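Local atomic coordinates of endoglucanase (Komagataeibacter sucrofermentans, PDB entry 6VC5), a protein that probably hydrolyses internal (1->4)-beta-D-glucosidic linkages in cellulose, lichenin and cereal beta-D-glucans. Residues 69-73 with 85-89; 123-128 with 171-177; 147-153 with 199-205; 184-190 with 208-212. All coordinates share one frame. Residue numbers count along the deposited sequence, not the author numbering.

Interaction 1: residues 69-73 with 85-89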
# COMPACT_ATOMS: atom_id res chain seq x y z
N ALA A 69 -16.60 0.53 -9.44
CA ALA A 69 -15.49 1.45 -9.64
C ALA A 69 -14.14 0.87 -9.23
O ALA A 69 -13.13 1.58 -9.31
CB ALA A 69 -15.75 2.76 -8.88
N LEU A 70 -14.08 -0.39 -8.82
CA LEU A 70 -12.81 -1.01 -8.48
C LEU A 70 -12.05 -1.39 -9.75
O LEU A 70 -12.56 -1.24 -10.87
CB LEU A 70 -13.04 -2.20 -7.55
CG LEU A 70 -13.90 -1.91 -6.31
CD1 LEU A 70 -13.99 -3.16 -5.45
CD2 LEU A 70 -13.29 -0.77 -5.52
N PHE A 71 -10.84 -1.92 -9.58
CA PHE A 71 -9.90 -2.11 -10.69
C PHE A 71 -9.45 -3.55 -10.76
O PHE A 71 -9.07 -4.15 -9.75
CB PHE A 71 -8.67 -1.20 -10.53
CG PHE A 71 -9.00 0.24 -10.60
CD1 PHE A 71 -8.89 0.93 -11.79
CD2 PHE A 71 -9.46 0.91 -9.47
CE1 PHE A 71 -9.23 2.26 -11.88
CE2 PHE A 71 -9.80 2.24 -9.53
CZ PHE A 71 -9.69 2.92 -10.74
N SER A 72 -9.47 -4.11 -11.97
CA SER A 72 -8.79 -5.39 -12.17
C SER A 72 -7.32 -5.22 -11.84
O SER A 72 -6.71 -4.19 -12.14
CB SER A 72 -8.96 -5.82 -13.61
OG SER A 72 -10.33 -6.04 -13.92
N TRP A 73 -6.73 -6.23 -11.20
CA TRP A 73 -5.42 -6.01 -10.59
C TRP A 73 -4.28 -5.96 -11.62
O TRP A 73 -3.24 -5.34 -11.34
CB TRP A 73 -5.13 -7.06 -9.51
CG TRP A 73 -4.78 -8.41 -10.03
CD1 TRP A 73 -5.63 -9.35 -10.54
CD2 TRP A 73 -3.47 -8.99 -10.07
NE1 TRP A 73 -4.93 -10.48 -10.89
CE2 TRP A 73 -3.60 -10.28 -10.61
CE3 TRP A 73 -2.20 -8.53 -9.69
CZ2 TRP A 73 -2.50 -11.12 -10.80
CZ3 TRP A 73 -1.11 -9.37 -9.88
CH2 TRP A 73 -1.27 -10.65 -10.43
N ASP A 85 -8.29 -11.62 -15.69
CA ASP A 85 -8.63 -11.84 -14.29
C ASP A 85 -9.21 -10.55 -13.75
O ASP A 85 -8.49 -9.54 -13.64
CB ASP A 85 -7.38 -12.25 -13.50
CG ASP A 85 -7.67 -12.51 -12.03
OD1 ASP A 85 -8.85 -12.47 -11.61
OD2 ASP A 85 -6.70 -12.81 -11.28
N LYS A 86 -10.49 -10.57 -13.38
CA LYS A 86 -11.15 -9.35 -12.91
C LYS A 86 -10.98 -9.11 -11.42
O LYS A 86 -11.49 -8.10 -10.92
CB LYS A 86 -12.64 -9.37 -13.27
CG LYS A 86 -12.92 -9.57 -14.76
CD LYS A 86 -12.25 -8.51 -15.62
CE LYS A 86 -12.70 -8.65 -17.08
NZ LYS A 86 -11.96 -7.73 -17.99
N ASN A 87 -10.30 -10.00 -10.70
CA ASN A 87 -10.09 -9.79 -9.27
C ASN A 87 -9.36 -8.46 -9.04
O ASN A 87 -8.50 -8.05 -9.83
CB ASN A 87 -9.27 -10.95 -8.70
CG ASN A 87 -9.40 -11.08 -7.20
OD1 ASN A 87 -10.33 -10.56 -6.60
ND2 ASN A 87 -8.47 -11.81 -6.58
N ASN A 88 -9.71 -7.78 -7.96
CA ASN A 88 -9.10 -6.52 -7.59
C ASN A 88 -8.09 -6.72 -6.46
O ASN A 88 -8.04 -7.78 -5.82
CB ASN A 88 -10.17 -5.52 -7.15
CG ASN A 88 -10.81 -5.93 -5.85
OD1 ASN A 88 -11.42 -7.01 -5.76
ND2 ASN A 88 -10.65 -5.10 -4.82
N ALA A 89 -7.27 -5.70 -6.25
CA ALA A 89 -6.38 -5.62 -5.10
C ALA A 89 -6.71 -4.32 -4.38
O ALA A 89 -6.55 -3.23 -4.95
CB ALA A 89 -4.90 -5.64 -5.51
O HOH W 1 -7.22 -3.34 -7.94
O HOH W 2 -11.56 -4.87 -16.40

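Interaction 2: residues 123-128 with 171-177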
# COMPACT_ATOMS: atom_id res chain seq x y z
N VAL A 123 -15.23 0.52 -2.41
CA VAL A 123 -14.42 -0.17 -1.40
C VAL A 123 -15.24 -0.41 -0.14
O VAL A 123 -15.27 -1.51 0.41
CB VAL A 123 -13.13 0.61 -1.11
CG1 VAL A 123 -12.40 0.01 0.11
CG2 VAL A 123 -12.22 0.60 -2.31
N LEU A 124 -15.93 0.63 0.34
CA LEU A 124 -16.72 0.49 1.56
C LEU A 124 -17.84 -0.52 1.37
O LEU A 124 -18.12 -1.33 2.27
CB LEU A 124 -17.29 1.85 1.95
CG LEU A 124 -17.79 2.01 3.39
CD1 LEU A 124 -16.66 1.78 4.38
CD2 LEU A 124 -18.42 3.39 3.58
N LYS A 125 -18.48 -0.50 0.20
CA LYS A 125 -19.64 -1.37 -0.04
C LYS A 125 -19.23 -2.82 -0.32
O LYS A 125 -19.88 -3.74 0.18
CB LYS A 125 -20.46 -0.81 -1.21
CG LYS A 125 -21.66 -1.66 -1.59
CD LYS A 125 -22.04 -1.45 -3.05
CE LYS A 125 -22.86 -0.18 -3.25
NZ LYS A 125 -24.07 -0.43 -4.09
N LEU A 126 -18.18 -3.04 -1.10
CA LEU A 126 -17.84 -4.38 -1.57
C LEU A 126 -16.69 -5.03 -0.83
O LEU A 126 -16.58 -6.26 -0.86
CB LEU A 126 -17.49 -4.34 -3.07
CG LEU A 126 -18.55 -3.71 -3.97
CD1 LEU A 126 -18.01 -3.57 -5.38
CD2 LEU A 126 -19.84 -4.53 -3.98
N MET A 127 -15.81 -4.26 -0.18
CA MET A 127 -14.58 -4.80 0.39
C MET A 127 -14.53 -4.70 1.90
O MET A 127 -13.44 -4.76 2.48
CB MET A 127 -13.35 -4.12 -0.21
CG MET A 127 -13.14 -4.40 -1.67
SD MET A 127 -12.63 -6.15 -2.02
CE MET A 127 -13.98 -6.60 -3.08
N THR A 128 -15.67 -4.50 2.55
CA THR A 128 -15.72 -4.58 4.00
C THR A 128 -16.63 -5.72 4.42
O THR A 128 -17.58 -6.07 3.72
CB THR A 128 -16.13 -3.25 4.66
OG1 THR A 128 -17.48 -2.91 4.30
CG2 THR A 128 -15.17 -2.12 4.24
N ASP A 171 -18.46 9.78 6.45
CA ASP A 171 -19.11 8.52 6.79
C ASP A 171 -18.39 7.87 7.97
O ASP A 171 -17.21 7.53 7.86
CB ASP A 171 -19.10 7.59 5.58
CG ASP A 171 -20.03 6.39 5.74
OD1 ASP A 171 -20.22 5.91 6.88
OD2 ASP A 171 -20.58 5.93 4.71
N ALA A 172 -19.11 7.69 9.08
CA ALA A 172 -18.52 7.14 10.30
C ALA A 172 -18.06 5.69 10.13
O ALA A 172 -17.26 5.21 10.95
CB ALA A 172 -19.51 7.25 11.46
N LYS A 173 -18.54 4.98 9.10
CA LYS A 173 -18.05 3.63 8.87
C LYS A 173 -16.56 3.63 8.54
O LYS A 173 -15.84 2.68 8.88
CB LYS A 173 -18.86 2.95 7.76
CG LYS A 173 -18.62 1.46 7.61
CD LYS A 173 -19.50 0.87 6.52
CE LYS A 173 -19.16 -0.59 6.24
NZ LYS A 173 -19.97 -1.13 5.10
N TRP A 174 -16.05 4.70 7.91
CA TRP A 174 -14.62 4.78 7.66
C TRP A 174 -13.85 4.87 8.97
O TRP A 174 -12.78 4.27 9.12
CB TRP A 174 -14.29 5.95 6.74
CG TRP A 174 -14.60 5.70 5.30
CD1 TRP A 174 -15.52 6.35 4.54
CD2 TRP A 174 -14.00 4.71 4.45
NE1 TRP A 174 -15.53 5.84 3.26
CE2 TRP A 174 -14.61 4.83 3.18
CE3 TRP A 174 -13.02 3.74 4.63
CZ2 TRP A 174 -14.26 4.02 2.10
CZ3 TRP A 174 -12.68 2.93 3.55
CH2 TRP A 174 -13.30 3.08 2.31
N THR A 175 -14.40 5.60 9.95
CA THR A 175 -13.78 5.67 11.27
C THR A 175 -13.74 4.29 11.92
O THR A 175 -12.73 3.92 12.54
CB THR A 175 -14.58 6.65 12.14
OG1 THR A 175 -14.65 7.91 11.47
CG2 THR A 175 -13.90 6.84 13.49
N LYS A 176 -14.81 3.50 11.75
CA LYS A 176 -14.85 2.17 12.33
C LYS A 176 -13.85 1.24 11.66
O LYS A 176 -13.17 0.46 12.33
CB LYS A 176 -16.26 1.59 12.24
CG LYS A 176 -16.41 0.24 12.93
CD LYS A 176 -17.85 -0.27 12.88
CE LYS A 176 -18.11 -1.31 13.95
NZ LYS A 176 -17.50 -2.64 13.62
N VAL A 177 -13.73 1.32 10.33
CA VAL A 177 -12.75 0.50 9.62
C VAL A 177 -11.33 0.80 10.09
O VAL A 177 -10.53 -0.11 10.34
CB VAL A 177 -12.89 0.68 8.10
CG1 VAL A 177 -11.73 -0.02 7.38
CG2 VAL A 177 -14.21 0.12 7.63

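Interaction 3: residues 147-153 with 199-205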
# COMPACT_ATOMS: atom_id res chain seq x y z
N LYS A 147 -16.30 -19.55 4.16
CA LYS A 147 -17.25 -19.61 5.26
C LYS A 147 -16.57 -19.78 6.61
O LYS A 147 -17.20 -19.53 7.64
CB LYS A 147 -18.26 -20.75 5.04
CG LYS A 147 -17.65 -22.14 5.04
CD LYS A 147 -18.74 -23.20 4.90
CE LYS A 147 -18.22 -24.59 5.26
NZ LYS A 147 -17.83 -24.70 6.70
N ASP A 148 -15.30 -20.19 6.63
CA ASP A 148 -14.58 -20.49 7.86
C ASP A 148 -13.53 -19.46 8.26
O ASP A 148 -13.25 -19.32 9.45
CB ASP A 148 -13.89 -21.85 7.76
CG ASP A 148 -14.87 -23.00 7.52
OD1 ASP A 148 -14.52 -23.94 6.78
OD2 ASP A 148 -15.99 -22.95 8.07
N THR A 149 -12.89 -18.80 7.30
CA THR A 149 -11.80 -17.88 7.63
C THR A 149 -11.82 -16.69 6.69
O THR A 149 -12.33 -16.74 5.55
CB THR A 149 -10.40 -18.52 7.52
OG1 THR A 149 -10.05 -18.71 6.15
CG2 THR A 149 -10.31 -19.85 8.24
N VAL A 150 -11.24 -15.60 7.16
CA VAL A 150 -10.94 -14.45 6.31
C VAL A 150 -9.44 -14.24 6.33
O VAL A 150 -8.80 -14.38 7.38
CB VAL A 150 -11.71 -13.18 6.73
CG1 VAL A 150 -11.27 -12.68 8.10
CG2 VAL A 150 -11.54 -12.10 5.68
N THR A 151 -8.86 -13.95 5.16
CA THR A 151 -7.46 -13.57 5.04
C THR A 151 -7.37 -12.07 4.85
O THR A 151 -8.03 -11.51 3.97
CB THR A 151 -6.82 -14.27 3.85
OG1 THR A 151 -6.90 -15.69 4.02
CG2 THR A 151 -5.34 -13.83 3.69
N LEU A 152 -6.55 -11.41 5.66
CA LEU A 152 -6.34 -9.98 5.52
C LEU A 152 -4.88 -9.71 5.21
O LEU A 152 -3.98 -10.43 5.66
CB LEU A 152 -6.72 -9.23 6.82
CG LEU A 152 -8.12 -9.47 7.39
CD1 LEU A 152 -8.30 -8.66 8.68
CD2 LEU A 152 -9.17 -9.09 6.36
N ASN A 153 -4.65 -8.67 4.42
CA ASN A 153 -3.30 -8.14 4.23
C ASN A 153 -3.27 -6.80 4.94
O ASN A 153 -3.92 -5.85 4.50
CB ASN A 153 -3.00 -8.01 2.74
CG ASN A 153 -1.55 -7.74 2.48
OD1 ASN A 153 -0.95 -6.90 3.15
ND2 ASN A 153 -0.96 -8.47 1.54
N TRP A 199 0.38 -11.76 5.65
CA TRP A 199 -0.99 -12.26 5.48
C TRP A 199 -1.48 -12.81 6.81
O TRP A 199 -0.86 -13.73 7.38
CB TRP A 199 -1.03 -13.36 4.42
CG TRP A 199 -0.60 -12.88 3.04
CD1 TRP A 199 0.65 -12.99 2.47
CD2 TRP A 199 -1.41 -12.21 2.08
NE1 TRP A 199 0.65 -12.42 1.22
CE2 TRP A 199 -0.61 -11.95 0.96
CE3 TRP A 199 -2.75 -11.82 2.07
CZ2 TRP A 199 -1.11 -11.30 -0.18
CZ3 TRP A 199 -3.25 -11.17 0.94
CH2 TRP A 199 -2.43 -10.92 -0.16
N LEU A 200 -2.61 -12.28 7.30
CA LEU A 200 -3.21 -12.65 8.57
C LEU A 200 -4.49 -13.43 8.31
O LEU A 200 -5.21 -13.15 7.35
CB LEU A 200 -3.57 -11.38 9.35
CG LEU A 200 -4.22 -11.58 10.70
CD1 LEU A 200 -3.18 -12.04 11.72
CD2 LEU A 200 -4.88 -10.29 11.14
N SER A 201 -4.77 -14.43 9.15
CA SER A 201 -6.05 -15.14 9.09
C SER A 201 -6.84 -14.90 10.38
O SER A 201 -6.28 -14.94 11.48
CB SER A 201 -5.80 -16.64 8.91
OG SER A 201 -7.03 -17.32 8.70
N ILE A 202 -8.15 -14.65 10.24
CA ILE A 202 -9.06 -14.62 11.39
C ILE A 202 -10.11 -15.71 11.17
O ILE A 202 -10.74 -15.76 10.11
CB ILE A 202 -9.74 -13.25 11.56
CG1 ILE A 202 -8.70 -12.14 11.74
CG2 ILE A 202 -10.68 -13.27 12.78
CD1 ILE A 202 -9.31 -10.73 11.88
N ASN A 203 -10.26 -16.59 12.16
CA ASN A 203 -11.26 -17.64 12.07
C ASN A 203 -12.64 -17.05 12.32
O ASN A 203 -12.87 -16.34 13.31
CB ASN A 203 -10.95 -18.74 13.09
CG ASN A 203 -11.85 -19.94 12.92
OD1 ASN A 203 -13.02 -19.88 13.25
ND2 ASN A 203 -11.32 -21.00 12.32
N LEU A 204 -13.56 -17.29 11.39
CA LEU A 204 -14.88 -16.67 11.47
C LEU A 204 -15.77 -17.30 12.53
O LEU A 204 -16.76 -16.68 12.93
CB LEU A 204 -15.58 -16.75 10.11
CG LEU A 204 -14.85 -16.06 8.95
CD1 LEU A 204 -15.76 -16.06 7.74
CD2 LEU A 204 -14.41 -14.65 9.31
N HIS A 205 -15.44 -18.51 12.98
CA HIS A 205 -16.24 -19.19 13.99
C HIS A 205 -15.74 -18.98 15.41
O HIS A 205 -16.48 -19.26 16.36
CB HIS A 205 -16.28 -20.69 13.71
CG HIS A 205 -16.76 -21.03 12.33
ND1 HIS A 205 -17.96 -20.59 11.84
CD2 HIS A 205 -16.18 -21.75 11.34
CE1 HIS A 205 -18.12 -21.03 10.60
NE2 HIS A 205 -17.05 -21.73 10.28
O HOH W 3 -7.31 -17.42 5.97

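Interaction 4: residues 184-190 with 208-212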
# COMPACT_ATOMS: atom_id res chain seq x y z
N ILE A 184 -6.80 -4.67 15.10
CA ILE A 184 -6.34 -5.90 14.47
C ILE A 184 -4.82 -5.91 14.35
O ILE A 184 -4.17 -6.94 14.58
CB ILE A 184 -7.03 -6.07 13.11
CG1 ILE A 184 -8.51 -6.41 13.30
CG2 ILE A 184 -6.31 -7.13 12.27
CD1 ILE A 184 -9.39 -6.05 12.11
N ILE A 185 -4.23 -4.78 13.96
CA ILE A 185 -2.77 -4.70 13.84
C ILE A 185 -2.10 -4.89 15.19
O ILE A 185 -1.07 -5.57 15.30
CB ILE A 185 -2.34 -3.39 13.17
CG1 ILE A 185 -2.74 -3.39 11.69
CG2 ILE A 185 -0.84 -3.18 13.31
CD1 ILE A 185 -2.64 -2.03 11.03
N ALA A 186 -2.65 -4.29 16.24
CA ALA A 186 -2.07 -4.46 17.57
C ALA A 186 -2.07 -5.93 17.99
O ALA A 186 -1.08 -6.42 18.56
CB ALA A 186 -2.84 -3.61 18.59
N LYS A 187 -3.15 -6.65 17.69
CA LYS A 187 -3.28 -8.03 18.15
C LYS A 187 -2.60 -9.03 17.23
O LYS A 187 -2.06 -10.04 17.70
CB LYS A 187 -4.75 -8.41 18.31
CG LYS A 187 -4.91 -9.77 18.96
CD LYS A 187 -6.33 -10.24 18.92
CE LYS A 187 -6.56 -11.30 19.98
NZ LYS A 187 -5.43 -12.29 20.01
N GLY A 188 -2.64 -8.79 15.93
CA GLY A 188 -2.12 -9.74 14.95
C GLY A 188 -0.63 -9.61 14.74
O GLY A 188 -0.17 -9.33 13.63
N ARG A 189 0.14 -9.79 15.81
CA ARG A 189 1.59 -9.72 15.74
C ARG A 189 2.19 -10.98 16.34
O ARG A 189 1.63 -11.55 17.27
CB ARG A 189 2.13 -8.45 16.41
CG ARG A 189 1.70 -7.19 15.67
CD ARG A 189 2.30 -5.93 16.26
NE ARG A 189 1.84 -5.70 17.63
CZ ARG A 189 2.65 -5.41 18.65
NH1 ARG A 189 3.96 -5.32 18.44
NH2 ARG A 189 2.17 -5.20 19.87
N PHE A 190 3.31 -11.41 15.78
CA PHE A 190 3.77 -12.77 16.00
C PHE A 190 5.28 -12.81 16.18
O PHE A 190 6.02 -11.97 15.66
CB PHE A 190 3.38 -13.69 14.83
CG PHE A 190 1.90 -13.77 14.60
CD1 PHE A 190 1.14 -14.76 15.21
CD2 PHE A 190 1.26 -12.85 13.80
CE1 PHE A 190 -0.23 -14.81 15.01
CE2 PHE A 190 -0.09 -12.89 13.59
CZ PHE A 190 -0.85 -13.87 14.21
N ALA A 208 -10.25 -16.39 16.49
CA ALA A 208 -8.83 -16.61 16.73
C ALA A 208 -8.00 -16.10 15.56
O ALA A 208 -8.38 -16.27 14.39
CB ALA A 208 -8.54 -18.10 16.94
N PHE A 209 -6.85 -15.50 15.87
CA PHE A 209 -5.92 -14.92 14.90
C PHE A 209 -4.75 -15.87 14.65
O PHE A 209 -4.21 -16.47 15.58
CB PHE A 209 -5.31 -13.63 15.44
CG PHE A 209 -6.20 -12.41 15.37
CD1 PHE A 209 -7.56 -12.46 15.70
CD2 PHE A 209 -5.65 -11.19 15.02
CE1 PHE A 209 -8.35 -11.30 15.65
CE2 PHE A 209 -6.44 -10.04 14.97
CZ PHE A 209 -7.79 -10.10 15.29
N SER A 210 -4.32 -15.95 13.39
CA SER A 210 -3.18 -16.78 13.04
C SER A 210 -2.50 -16.22 11.79
O SER A 210 -3.03 -15.34 11.10
CB SER A 210 -3.60 -18.24 12.83
OG SER A 210 -4.59 -18.34 11.84
N ILE A 211 -1.31 -16.72 11.51
CA ILE A 211 -0.63 -16.41 10.26
C ILE A 211 -1.31 -17.22 9.16
O ILE A 211 -1.53 -18.43 9.32
CB ILE A 211 0.86 -16.73 10.37
CG1 ILE A 211 1.51 -15.94 11.52
CG2 ILE A 211 1.57 -16.43 9.06
CD1 ILE A 211 2.90 -16.46 11.89
N ALA A 212 -1.65 -16.56 8.05
CA ALA A 212 -2.46 -17.24 7.04
C ALA A 212 -1.67 -18.34 6.35
O ALA A 212 -0.48 -18.19 6.07
CB ALA A 212 -2.93 -16.23 5.99
O HOH W 4 -6.30 -14.97 18.67

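Interaction 1: residues 69-73 with 85-89
An Asx turn at D85 organises this meeting of two loops, a good example of one carboxylate serving its own chain and a distant residue at once. D85 OD1 accepts from N87 N at 3.0 Å, which closes the turn, while D85 OD2 takes the indole hydrogen of W73 NE1, also at 3.0 Å. Close by, W73 N donates to N87 O at 2.9 Å with a bent N-H...O angle of 136°, so W73 is held through both backbone and ring. The loops run at a steep angle, their end-to-end directions 109° apart; F71 O meets N88 CA at 3.2 Å in a CA-H...O contact. Water 1 fills the next gap, hydrogen-bonded to F71 O at 2.7 Å and to A89 N at 2.9 Å. A second water lies 3.0 Å from S72 OG and receives a weak bond of 3.3 Å from K86 NZ, which also donates to V83. Nearby, L70 CD1 touches N88 ND2 at 3.9 Å, an amide that bonds to D93. The two loops flank strand 74-76. A89 is the N-cap residue of helix 90-106, whose I96 meets F71, and L70 packs on D122, V123 and L126 of helix 110-126.

Interaction 2: residues 123-128 with 171-177
Hydrogen-bond accounting explains how the last turn of helix 110-126 meets the first turns of helix 172-187. L124 O, near the end of its helix, accepts the T128 hydroxyl, OG1 to O 2.7 Å, where the backbone T128 N has moved away. K173 NZ then reaches across and donates to T128 OG1 at 3.2 Å, with a weak bond to L124 O at 3.4 Å. The start of the other helix is closed within its own segment: N-cap residue D171 accepts K173 N at D171 OD1, 2.9 Å away. L124 CD1 stands 3.8 Å from the centroid of the W174 six-membered ring, 8° off its normal, a CH-pi contact; V123 CG1 meets the ring edge at W174 CH2, 3.9 Å. The aliphatic part of K173 joins in, its CD 3.7 Å from L124 CD1. The chemistry implies that K173 works twice, its methylenes covering leucine and its ammonium serving the helix end, with no salt bridge between the segments.

Interaction 3: residues 147-153 with 199-205
W199 lies as a broad plate across one end of this strand pair, and N153 fits beneath it, ND2 over the ring face at 3.3 Å from W199 CZ2. That amide also donates to D222, while N153 OD1 bonds S155. T151 adds a smaller bump, its CG2 3.7 Å from W199 CE3. On the face carrying T149, T151, S201 and N203, T151 and S201 leave a hollow that water 3 bridges, 2.6 Å from T151 OG1 and 2.7 Å from S201 OG; a glycerol, probably from the crystallisation liquor, sits about 4 Å from the T151 side chain. Strands 149-152 and 200-203 are antiparallel neighbours in a three-stranded sheet of this family 8 enzyme, with 200-203 in the middle. V150 and I202 form a hydrogen-bonded pair, V150 N to I202 O 3.0 Å and I202 N to V150 O 2.9 Å, and L152 with L200 another. The face of V150, L152, L200 and I202 carries the apolar packing: V150 CG1 presses on I202 CB at 3.8 Å and L204 CD2 at 3.9 Å, while L152 CD1 reaches I202 CD1 at 3.9 Å. V131 backs V150, I202 and L204. Beyond the strand, D148 O accepts L204 N at 2.8 Å, and D148 OD2 is shared by H205 NE2 at 2.7 Å and K147 NZ at 2.9 Å.

Interaction 4: residues 184-190 with 208-212
F209 offers its ring face to the stem of K187, whose CD lies 3.8 Å from the ring centroid and 5° off the normal, a CH-pi contact. The ammonium is farther off, K187 NZ standing 5.0 Å from the F209 centroid, at most a weak attraction; it donates instead to water 4 at 3.1 Å, which also accepts F209 N at 2.9 Å. The ring edge is lodged against the helix end, F209 CD2 at 3.8 Å from G188 CA and F209 CE2 at 3.9 Å from I184 O; I184 CG2 packs on F209 CE2 at 4.0 Å. Here the helix stops: G188 N still bonds I184 O at 2.8 Å, but G188 centres an inverse gamma turn. A CB at G188 would stand 3.5 Å from F209 CD2 and be crowded by I184 O at 3.1 Å, so glycine suits turn and ring. Next comes F190, which receives I211 likewise, I211 CG1 lying 3.7 Å from the F190 centroid and 8° off its normal. This is helix-to-sheet packing: the end of helix 172-187 and the turn after it cover outer strand 209-211 of the three-stranded antiparallel sheet, touching L200 of strand 200-203 as well.

The four contacts fall into two touching pairs. Interactions 1 and 2, with centres 18 Å apart, touch through L70 and V123 (CD2 to CG2, 3.6 Å) and through N88 ND2 and M127 SD, also 3.6 Å. Interactions 3 and 4 are closest, about 10 Å between centres, because strand 200-203 pairs with both its neighbours: S201 N to S210 O is 2.8 Å and N203 N to A208 O 2.9 Å, probable hydrogen bonds. Helix 172-187 links the pairs, its start entering interaction 2 and its end interaction 4, whose nearest atoms are about 6 Å apart; interactions 2 and 3 stay about 7 Å apart, and 1 and 4 about 14 Å, again between nearest atoms.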